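PDB 4LQ8: Sca-family protein from Rickettsia rickettsii, which is a surface cell antigen whose exact role is not established but which probably acts in cell adhesion, here represented by its N-terminal head domain. Local coordinates for residues A[255-260]-A[295-300]. Sequence-based numbering, arbitrary orientation.
Sequences KAVYFT and IEHGGE
Val257 has a chi1 of -75°, which sets CG1 anti to its own carbonyl carbon and leaves CG2 between the backbone N and that carbonyl carbon. The two methyls therefore part and serve different neighbours, CG1 going to His297 and CG2 to Ile295. Ile295 answers from the other segment. Its chi1 of 53° sets CG1 between backbone N and carbonyl carbon, and CD1 extends from there to meet Val257. The two side chains touch tip to tip, with Val257 CG2 3.5 Å from Ile295 CD1.

Val257 CG1 sits over one face of the His297 imidazole. It lies 3.7 Å from the ring centroid and 25° off the ring normal, a CH-pi contact. The methyl is displaced toward the CE1 and NE2 side of the ring, and CG1 is 3.5 Å from His297 CE1.

The segments lead into or out of different strands of one mixed sheet and share no direct hydrogen bond. Residues 295-297 end one arm of a beta hairpin, closed by a type I' turn from His297 to Glu300. Two backbone hydrogen bonds span the turn, His297 N to Glu300 O at 2.8 Å and Glu300 N to His297 O at 3.0 Å. Gly298 and Gly299 hold its two central positions, both at positive phi. Strand 258-265 starts just after Val257, which has a backbone hydrogen bond with Ala243 of strand 236-245. Ile146 of helix 135-155 touches both Val257 and His297.

A water bridges the backbone to the same ring. It donates to Lys255 O at 2.8 Å and is also hydrogen-bonded to His297 ND1 at 2.8 Å. On the other nitrogen, His297 NE2 is hydrogen-bonded to Glu145 of helix 135-155. Both ring nitrogens thus have partners, which should limit rotation of the imidazole about chi2.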
ATOM      1  N   LYS A 255       2.130 -12.703  10.078  1.00 39.37           N
ATOM      2  CA  LYS A 255       1.249 -12.689   8.903  1.00 38.75           C
ATOM      3  C   LYS A 255       0.874 -11.271   8.457  1.00 40.21           C
ATOM      4  O   LYS A 255       0.190 -11.105   7.445  1.00 40.71           O
ATOM      5  CB  LYS A 255      -0.044 -13.468   9.216  1.00 42.32           C
ATOM      6  CG  LYS A 255       0.161 -14.966   9.384  1.00 56.57           C
ATOM      7  CD  LYS A 255      -1.170 -15.684   9.551  1.00 68.39           C
ATOM      8  CE  LYS A 255      -1.015 -17.168   9.800  1.00 83.33           C
ATOM      9  NZ  LYS A 255      -0.577 -17.903   8.581  1.00 98.13           N
ATOM     10  N   ALA A 256       1.305 -10.264   9.219  1.00 34.16           N
ATOM     11  CA  ALA A 256       0.943  -8.863   9.032  1.00 31.33           C
ATOM     12  C   ALA A 256       1.470  -8.193   7.785  1.00 31.76           C
ATOM     13  O   ALA A 256       2.661  -8.230   7.507  1.00 30.55           O
ATOM     14  CB  ALA A 256       1.357  -8.056  10.239  1.00 31.74           C
ATOM     15  N   VAL A 257       0.569  -7.540   7.066  1.00 26.41           N
ATOM     16  CA  VAL A 257       0.878  -6.683   5.915  1.00 25.31           C
ATOM     17  C   VAL A 257       0.271  -5.325   6.223  1.00 26.50           C
ATOM     18  O   VAL A 257      -0.555  -5.225   7.127  1.00 25.51           O
ATOM     19  CB  VAL A 257       0.483  -7.251   4.547  1.00 28.24           C
ATOM     20  CG1 VAL A 257       1.452  -8.356   4.138  1.00 27.18           C
ATOM     21  CG2 VAL A 257      -0.968  -7.725   4.535  1.00 27.80           C
ATOM     22  N   TYR A 258       0.710  -4.284   5.524  1.00 23.12           N
ATOM     23  CA  TYR A 258       0.357  -2.902   5.832  1.00 22.62           C
ATOM     24  C   TYR A 258       0.064  -2.043   4.619  1.00 25.61           C
ATOM     25  O   TYR A 258       0.494  -2.339   3.504  1.00 23.48           O
ATOM     26  CB  TYR A 258       1.573  -2.244   6.550  1.00 24.39           C
ATOM     27  CG  TYR A 258       2.007  -2.941   7.826  1.00 25.66           C
ATOM     28  CD1 TYR A 258       2.819  -4.072   7.788  1.00 28.28           C
ATOM     29  CD2 TYR A 258       1.616  -2.466   9.070  1.00 26.83           C
ATOM     30  CE1 TYR A 258       3.150  -4.768   8.952  1.00 30.88           C
ATOM     31  CE2 TYR A 258       1.982  -3.124  10.248  1.00 27.19           C
ATOM     32  CZ  TYR A 258       2.737  -4.282  10.179  1.00 35.25           C
ATOM     33  OH  TYR A 258       3.115  -4.931  11.316  1.00 44.64           O
ATOM     34  N   PHE A 259      -0.663  -0.948   4.871  1.00 22.11           N
ATOM     35  CA  PHE A 259      -0.835   0.131   3.932  1.00 21.37           C
ATOM     36  C   PHE A 259       0.110   1.201   4.484  1.00 25.09           C
ATOM     37  O   PHE A 259       0.012   1.536   5.665  1.00 24.43           O
ATOM     38  CB  PHE A 259      -2.276   0.651   3.860  1.00 22.67           C
ATOM     39  CG  PHE A 259      -2.371   1.811   2.891  1.00 24.25           C
ATOM     40  CD1 PHE A 259      -2.340   1.597   1.515  1.00 25.40           C
ATOM     41  CD2 PHE A 259      -2.454   3.124   3.357  1.00 26.79           C
ATOM     42  CE1 PHE A 259      -2.376   2.677   0.622  1.00 25.47           C
ATOM     43  CE2 PHE A 259      -2.506   4.201   2.459  1.00 28.19           C
ATOM     44  CZ  PHE A 259      -2.462   3.967   1.102  1.00 24.57           C
ATOM     45  N   THR A 260       1.077   1.667   3.679  1.00 20.85           N
ATOM     46  CA  THR A 260       2.019   2.673   4.156  1.00 21.07           C
ATOM     47  C   THR A 260       1.857   3.956   3.370  1.00 25.19           C
ATOM     48  O   THR A 260       1.422   3.910   2.230  1.00 24.58           O
ATOM     49  CB  THR A 260       3.486   2.150   4.205  1.00 25.96           C
ATOM     50  OG1 THR A 260       4.020   2.104   2.885  1.00 24.71           O
ATOM     51  CG2 THR A 260       3.628   0.768   4.916  1.00 20.23           C
ATOM     52  N   ILE A 295      -7.340  -7.454   0.441  1.00 25.85           N
ATOM     53  CA  ILE A 295      -6.358  -8.360  -0.138  1.00 26.50           C
ATOM     54  C   ILE A 295      -6.633  -9.765   0.377  1.00 32.63           C
ATOM     55  O   ILE A 295      -7.161  -9.952   1.476  1.00 33.63           O
ATOM     56  CB  ILE A 295      -4.871  -7.947   0.202  1.00 28.81           C
ATOM     57  CG1 ILE A 295      -4.673  -7.781   1.718  1.00 28.91           C
ATOM     58  CG2 ILE A 295      -4.439  -6.662  -0.540  1.00 30.47           C
ATOM     59  CD1 ILE A 295      -3.529  -8.314   2.220  1.00 38.60           C
ATOM     60  N   GLU A 296      -6.216 -10.736  -0.400  1.00 29.22           N
ATOM     61  CA  GLU A 296      -6.185 -12.133  -0.030  1.00 29.83           C
ATOM     62  C   GLU A 296      -4.691 -12.316   0.216  1.00 33.10           C
ATOM     63  O   GLU A 296      -3.910 -11.835  -0.588  1.00 31.66           O
ATOM     64  CB  GLU A 296      -6.677 -12.997  -1.187  1.00 31.21           C
ATOM     65  CG  GLU A 296      -7.132 -14.361  -0.715  1.00 40.19           C
ATOM     66  CD  GLU A 296      -7.660 -15.253  -1.817  1.00 58.55           C
ATOM     67  OE1 GLU A 296      -8.132 -14.731  -2.856  1.00 45.68           O
ATOM     68  OE2 GLU A 296      -7.610 -16.488  -1.628  1.00 53.49           O
ATOM     69  N   HIS A 297      -4.291 -12.861   1.367  1.00 29.62           N
ATOM     70  CA  HIS A 297      -2.893 -13.005   1.757  1.00 28.60           C
ATOM     71  C   HIS A 297      -2.781 -14.238   2.625  1.00 34.81           C
ATOM     72  O   HIS A 297      -3.484 -14.342   3.645  1.00 34.97           O
ATOM     73  CB  HIS A 297      -2.439 -11.752   2.544  1.00 28.65           C
ATOM     74  CG  HIS A 297      -1.041 -11.310   2.200  1.00 31.12           C
ATOM     75  ND1 HIS A 297       0.076 -11.861   2.832  1.00 31.87           N
ATOM     76  CD2 HIS A 297      -0.624 -10.423   1.262  1.00 31.04           C
ATOM     77  CE1 HIS A 297       1.124 -11.276   2.279  1.00 30.68           C
ATOM     78  NE2 HIS A 297       0.756 -10.400   1.330  1.00 30.70           N
ATOM     79  N   GLY A 298      -1.937 -15.180   2.212  1.00 31.83           N
ATOM     80  CA  GLY A 298      -1.780 -16.460   2.902  1.00 32.53           C
ATOM     81  C   GLY A 298      -3.089 -17.235   3.002  1.00 37.38           C
ATOM     82  O   GLY A 298      -3.350 -17.890   4.009  1.00 38.24           O
ATOM     83  N   GLY A 299      -3.942 -17.097   1.991  1.00 34.14           N
ATOM     84  CA  GLY A 299      -5.251 -17.746   1.964  1.00 35.35           C
ATOM     85  C   GLY A 299      -6.330 -17.095   2.823  1.00 40.59           C
ATOM     86  O   GLY A 299      -7.435 -17.633   2.918  1.00 40.87           O
ATOM     87  N   GLU A 300      -6.042 -15.922   3.444  1.00 35.04           N
ATOM     88  CA  GLU A 300      -7.009 -15.207   4.287  1.00 32.83           C
ATOM     89  C   GLU A 300      -7.314 -13.844   3.688  1.00 34.63           C
ATOM     90  O   GLU A 300      -6.493 -13.279   2.972  1.00 32.88           O
ATOM     91  CB  GLU A 300      -6.485 -15.036   5.727  1.00 34.31           C
ATOM     92  CG  GLU A 300      -6.260 -16.332   6.497  1.00 52.49           C
ATOM     93  CD  GLU A 300      -7.522 -17.062   6.913  1.00 79.33           C
ATOM     94  OE1 GLU A 300      -8.137 -16.650   7.921  1.00 90.01           O
ATOM     95  OE2 GLU A 300      -7.899 -18.042   6.230  1.00 72.02           O
TER
HETATM   96  O   HOH W   1      -0.365 -12.937   5.432  1.00 32.56           O